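Local coordinates for protein meso-diaminopimelate dehydrogenase (Clostridium tetani, PDB 3WGY) that catalyses, in its native form, the reversible NADP-dependent oxidative deamination of meso-diaminopimelate, and is here an engineered variant with 4-methyl-2-oxovalerate bound, at residues B[164-169]-B[201-206]. The protein carries 6 engineered substitutions. Residues are numbered along the deposited sequence; the frame is centred on the assembly and turned at random.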
loop_
_atom_site.group_PDB
_atom_site.type_symbol
_atom_site.label_atom_id
_atom_site.label_comp_id
_atom_site.label_asym_id
_atom_site.label_seq_id
_atom_site.Cartn_x
_atom_site.Cartn_y
_atom_site.Cartn_z
ATOM N N GLN B 164 29.269 -32.498 -0.343
ATOM C CA GLN B 164 30.349 -33.210 0.331
ATOM C C GLN B 164 31.229 -32.220 1.076
ATOM O O GLN B 164 31.649 -31.205 0.517
ATOM C CB GLN B 164 31.186 -33.986 -0.695
ATOM C CG GLN B 164 30.387 -34.989 -1.532
ATOM C CD GLN B 164 30.141 -36.314 -0.815
ATOM O OE1 GLN B 164 29.253 -37.085 -1.191
ATOM N NE2 GLN B 164 30.942 -36.591 0.211
ATOM N N GLY B 165 31.495 -32.508 2.347
ATOM C CA GLY B 165 32.339 -31.632 3.138
ATOM C C GLY B 165 31.596 -30.605 3.973
ATOM O O GLY B 165 32.199 -29.922 4.801
ATOM N N VAL B 166 30.288 -30.490 3.756
ATOM C CA VAL B 166 29.466 -29.536 4.499
ATOM C C VAL B 166 28.789 -30.170 5.714
ATOM O O VAL B 166 27.910 -31.012 5.566
ATOM C CB VAL B 166 28.363 -28.932 3.599
ATOM C CG1 VAL B 166 27.386 -28.111 4.443
ATOM C CG2 VAL B 166 28.996 -28.062 2.520
ATOM N N LYS B 167 29.209 -29.758 6.906
ATOM C CA LYS B 167 28.637 -30.246 8.162
ATOM C C LYS B 167 27.241 -29.669 8.342
ATOM O O LYS B 167 26.257 -30.388 8.540
ATOM C CB LYS B 167 29.486 -29.786 9.346
ATOM C CG LYS B 167 30.655 -30.667 9.677
ATOM C CD LYS B 167 30.381 -31.465 10.937
ATOM C CE LYS B 167 30.269 -30.553 12.148
ATOM N NZ LYS B 167 30.045 -31.334 13.398
ATOM N N ASN B 168 27.178 -28.346 8.297
ATOM C CA ASN B 168 25.929 -27.642 8.466
ATOM C C ASN B 168 26.048 -26.312 7.726
ATOM O O ASN B 168 27.139 -25.925 7.313
ATOM C CB ASN B 168 25.673 -27.428 9.965
ATOM C CG ASN B 168 24.239 -27.059 10.257
ATOM O OD1 ASN B 168 23.393 -27.087 9.368
ATOM N ND2 ASN B 168 23.953 -26.715 11.508
ATOM N N GLY B 169 24.926 -25.625 7.537
ATOM C CA GLY B 169 24.969 -24.359 6.833
ATOM C C GLY B 169 23.614 -23.711 6.626
ATOM O O GLY B 169 22.575 -24.276 6.954
ATOM N N CYS B 201 25.925 -17.944 1.291
ATOM C CA CYS B 201 25.872 -19.121 2.138
ATOM C C CYS B 201 26.896 -19.010 3.249
ATOM O O CYS B 201 27.960 -18.412 3.083
ATOM C CB CYS B 201 26.156 -20.385 1.325
ATOM S SG CYS B 201 24.991 -20.731 -0.011
ATOM N N TYR B 202 26.553 -19.573 4.399
ATOM C CA TYR B 202 27.451 -19.596 5.538
ATOM C C TYR B 202 27.529 -21.074 5.865
ATOM O O TYR B 202 26.546 -21.683 6.290
ATOM C CB TYR B 202 26.877 -18.791 6.702
ATOM C CG TYR B 202 26.809 -17.308 6.407
ATOM C CD1 TYR B 202 25.765 -16.770 5.649
ATOM C CD2 TYR B 202 27.814 -16.445 6.857
ATOM C CE1 TYR B 202 25.723 -15.410 5.347
ATOM C CE2 TYR B 202 27.789 -15.093 6.560
ATOM C CZ TYR B 202 26.742 -14.579 5.806
ATOM O OH TYR B 202 26.729 -13.237 5.511
ATOM N N VAL B 203 28.706 -21.647 5.654
ATOM C CA VAL B 203 28.899 -23.070 5.853
ATOM C C VAL B 203 29.833 -23.505 6.969
ATOM O O VAL B 203 30.863 -22.893 7.216
ATOM C CB VAL B 203 29.400 -23.715 4.532
ATOM C CG1 VAL B 203 29.766 -25.178 4.750
ATOM C CG2 VAL B 203 28.339 -23.564 3.451
ATOM N N VAL B 204 29.438 -24.579 7.643
ATOM C CA VAL B 204 30.240 -25.181 8.694
ATOM C C VAL B 204 30.797 -26.419 7.994
ATOM O O VAL B 204 30.062 -27.367 7.712
ATOM C CB VAL B 204 29.381 -25.618 9.891
ATOM C CG1 VAL B 204 30.273 -26.203 10.980
ATOM C CG2 VAL B 204 28.589 -24.425 10.422
ATOM N N PRO B 205 32.101 -26.416 7.686
ATOM C CA PRO B 205 32.747 -27.543 7.006
ATOM C C PRO B 205 33.123 -28.699 7.927
ATOM O O PRO B 205 33.346 -28.492 9.122
ATOM C CB PRO B 205 33.983 -26.893 6.404
ATOM C CG PRO B 205 34.398 -25.970 7.521
ATOM C CD PRO B 205 33.073 -25.334 7.943
ATOM N N GLU B 206 33.178 -29.908 7.367
ATOM C CA GLU B 206 33.591 -31.093 8.123
ATOM C C GLU B 206 35.089 -30.883 8.307
ATOM O O GLU B 206 35.704 -30.178 7.511
ATOM C CB GLU B 206 33.382 -32.371 7.303
ATOM C CG GLU B 206 31.955 -32.681 6.891
ATOM C CD GLU B 206 31.084 -33.142 8.044
ATOM O OE1 GLU B 206 31.626 -33.514 9.099
ATOM O OE2 GLU B 206 29.850 -33.144 7.886
HETATM O O HOH W 1 28.869 -33.923 5.748
#
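Lys167 and Asn168 both turn their backbone N-H groups onto the carbonyl of Val204, which makes a classic beta bulge where strand 166-175 begins, antiparallel to strand 197-205. Asn168 N sits in the carbonyl plane, on a lone pair of Val204 O, at 3.1 Å. Lys167 N lies 2.7 Å from the same Val204 O, nearly in line with its C=O bond, but the hydrogen bond is bent, with 132° at the hydrogen. Asn168 O takes Val204 N in return at 2.7 Å, and past the bulge Glu206 N reaches Gly165 O at 2.7 Å from above the carbonyl plane.

The tight side is apolar. Val166 lays CG2 against Val203 CG1 at 3.7 Å, the two side chains crossing at about a right angle, and Ile160 of helix 154-162 packs on both. On the face of Asn168 and Val204, the Asn168 CB meets Val204 CB at 4.1 Å, and Leu240 of helix 237-243 touches both side chains. Asn168 CG is anti to the backbone N (chi1 -164°), and the amide leads away from Val204; its OD1 bonds Arg161 NE and its ND2 bonds Glu237 OE2.

Lys167 and Glu206 form the solvent side, their side chains crossing at about a right angle. A water donates to both Val166 O and Glu206 OE2, whereas Lys167 NZ stays 5.1 Å from Glu206 OE1, too far for a salt bridge.

The bulge sits at one end of the central antiparallel pair of the C-terminal domain's mixed sheet, away from the oxoacid pocket. It takes up the extra residue, and Val204 O, shared by two N-H groups, keeps both bonded, so main-chain bonds and valine packing, rather than a salt bridge, join the strands here.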